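Local atomic coordinates of mite allergen Der p 5 (Dermatophagoides pteronyssinus, PDB entry 3MQ1), a protein that is a dust mite allergen bound by human IgE, self-associates into homodimers, and has no firmly established physiological role in the mite. Residues 21-26 with 43-48. Sequence-based numbering, arbitrary orientation.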
loop_
_atom_site.group_PDB
_atom_site.type_symbol
_atom_site.label_atom_id
_atom_site.label_comp_id
_atom_site.label_asym_id
_atom_site.label_seq_id
_atom_site.Cartn_x
_atom_site.Cartn_y
_atom_site.Cartn_z
ATOM N N PHE B 21 -7.035 19.831 -25.526
ATOM C CA PHE B 21 -6.848 21.249 -25.245
ATOM C C PHE B 21 -7.617 22.099 -26.250
ATOM O O PHE B 21 -8.274 23.073 -25.881
ATOM C CB PHE B 21 -5.363 21.621 -25.266
ATOM C CG PHE B 21 -4.603 21.153 -24.059
ATOM C CD1 PHE B 21 -4.733 21.807 -22.845
ATOM C CD2 PHE B 21 -3.747 20.067 -24.140
ATOM C CE1 PHE B 21 -4.032 21.382 -21.733
ATOM C CE2 PHE B 21 -3.043 19.637 -23.031
ATOM C CZ PHE B 21 -3.186 20.296 -21.826
ATOM N N TYR B 22 -7.531 21.723 -27.522
ATOM C CA TYR B 22 -8.262 22.410 -28.579
ATOM C C TYR B 22 -9.758 22.329 -28.309
ATOM O O TYR B 22 -10.507 23.255 -28.612
ATOM C CB TYR B 22 -7.935 21.794 -29.941
ATOM C CG TYR B 22 -8.537 22.534 -31.115
ATOM C CD1 TYR B 22 -7.847 23.565 -31.737
ATOM C CD2 TYR B 22 -9.791 22.197 -31.604
ATOM C CE1 TYR B 22 -8.390 24.243 -32.811
ATOM C CE2 TYR B 22 -10.343 22.868 -32.679
ATOM C CZ TYR B 22 -9.638 23.890 -33.278
ATOM O OH TYR B 22 -10.183 24.561 -34.348
ATOM N N LEU B 23 -10.184 21.208 -27.736
ATOM C CA LEU B 23 -11.577 21.020 -27.354
ATOM C C LEU B 23 -11.938 21.965 -26.215
ATOM O O LEU B 23 -12.980 22.621 -26.244
ATOM C CB LEU B 23 -11.821 19.572 -26.927
ATOM C CG LEU B 23 -13.239 19.221 -26.474
ATOM C CD1 LEU B 23 -14.215 19.339 -27.634
ATOM C CD2 LEU B 23 -13.278 17.822 -25.881
ATOM N N GLN B 24 -11.068 22.025 -25.213
ATOM C CA GLN B 24 -11.270 22.899 -24.064
ATOM C C GLN B 24 -11.459 24.346 -24.502
ATOM O O GLN B 24 -12.280 25.073 -23.942
ATOM C CB GLN B 24 -10.086 22.791 -23.099
ATOM C CG GLN B 24 -10.153 23.746 -21.915
ATOM C CD GLN B 24 -11.311 23.446 -20.983
ATOM O OE1 GLN B 24 -11.944 22.394 -21.075
ATOM N NE2 GLN B 24 -11.594 24.374 -20.076
ATOM N N GLU B 25 -10.696 24.759 -25.509
ATOM C CA GLU B 25 -10.784 26.120 -26.024
ATOM C C GLU B 25 -12.098 26.338 -26.766
ATOM O O GLU B 25 -12.701 27.408 -26.680
ATOM C CB GLU B 25 -9.595 26.429 -26.936
ATOM C CG GLU B 25 -8.240 26.183 -26.288
ATOM C CD GLU B 25 -8.048 26.978 -25.009
ATOM O OE1 GLU B 25 -8.688 28.041 -24.863
ATOM O OE2 GLU B 25 -7.253 26.542 -24.151
ATOM N N GLN B 26 -12.537 25.317 -27.495
ATOM C CA GLN B 26 -13.823 25.363 -28.183
ATOM C C GLN B 26 -14.945 25.623 -27.187
ATOM O O GLN B 26 -15.818 26.459 -27.421
ATOM C CB GLN B 26 -14.082 24.051 -28.926
ATOM C CG GLN B 26 -13.171 23.816 -30.119
ATOM C CD GLN B 26 -13.337 22.430 -30.711
ATOM O OE1 GLN B 26 -13.467 21.445 -29.983
ATOM N NE2 GLN B 26 -13.328 22.345 -32.036
ATOM N N VAL B 43 -20.963 18.749 -29.627
ATOM C CA VAL B 43 -21.666 17.537 -29.227
ATOM C C VAL B 43 -21.162 16.333 -30.013
ATOM O O VAL B 43 -20.894 15.276 -29.444
ATOM C CB VAL B 43 -23.187 17.673 -29.431
ATOM N N ALA B 44 -21.033 16.503 -31.325
ATOM C CA ALA B 44 -20.548 15.436 -32.192
ATOM C C ALA B 44 -19.083 15.117 -31.905
ATOM O O ALA B 44 -18.674 13.956 -31.935
ATOM C CB ALA B 44 -20.732 15.815 -33.654
ATOM N N GLU B 45 -18.300 16.154 -31.626
ATOM C CA GLU B 45 -16.882 15.986 -31.329
ATOM C C GLU B 45 -16.679 15.194 -30.043
ATOM O O GLU B 45 -15.946 14.205 -30.022
ATOM C CB GLU B 45 -16.195 17.348 -31.217
ATOM C CG GLU B 45 -16.228 18.171 -32.494
ATOM C CD GLU B 45 -15.651 19.559 -32.305
ATOM O OE1 GLU B 45 -15.290 19.900 -31.160
ATOM O OE2 GLU B 45 -15.558 20.309 -33.300
ATOM N N MET B 46 -17.332 15.634 -28.973
ATOM C CA MET B 46 -17.213 14.973 -27.680
ATOM C C MET B 46 -17.796 13.565 -27.726
ATOM O O MET B 46 -17.371 12.684 -26.980
ATOM C CB MET B 46 -17.900 15.796 -26.589
ATOM C CG MET B 46 -17.352 17.207 -26.444
ATOM S SD MET B 46 -18.046 18.087 -25.032
ATOM C CE MET B 46 -17.429 17.090 -23.678
ATOM N N ASP B 47 -18.770 13.360 -28.606
ATOM C CA ASP B 47 -19.402 12.056 -28.761
ATOM C C ASP B 47 -18.440 11.048 -29.381
ATOM O O ASP B 47 -18.296 9.928 -28.889
ATOM C CB ASP B 47 -20.664 12.168 -29.616
ATOM N N THR B 48 -17.785 11.453 -30.465
ATOM C CA THR B 48 -16.856 10.578 -31.172
ATOM C C THR B 48 -15.733 10.113 -30.253
ATOM O O THR B 48 -15.392 8.930 -30.224
ATOM C CB THR B 48 -16.248 11.276 -32.400
ATOM O OG1 THR B 48 -17.297 11.745 -33.257
ATOM C CG2 THR B 48 -15.361 10.313 -33.175
#
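Gln26 and Glu45 approach each other from opposing helices, and their amide and carboxylate planes are nearly parallel, 18° apart. One weak hydrogen bond joins them, from Gln26 NE2 to Glu45 OE2 at 3.3 Å; its N-H...O angle of 129° is far from straight. The two OE1 atoms, of Gln26 and of Glu45, stand 2.7 Å apart, but at 2.8 Å resolution this spacing carries little weight. Both chains run extended beyond CG, which lets them bridge the axes of 21-26 and 43-48, 11.6 Å apart at closest approach. The apolar contact is Leu23 CD1 on Met46 CG, at 4.0 Å. With chi1 at 179°, Leu23 CG points away from the backbone N and its branch carries CD1 toward the other helix; the same methyl lies 3.7 Å from Glu45 OE1, beside the carboxylate. The Met46 side chain lies roughly perpendicular to that of Leu23. Farther out, Lys41, one turn earlier on helix 36-63, forms a salt bridge with Glu45 OE2, and Glu73 of the second subunit packs on Glu45. The segments run roughly antiparallel, their axes 150° apart, as expected of consecutive helices of this three-helix chain, and Leu23 falls within an experimentally mapped IgE-binding region. Lys41 probably balances the charge of Glu45, with the amide a weak further partner and a bound diol, probably from the crystallisation liquor, nearby, while Leu23 and Met46 supply the apolar packing between the two segments.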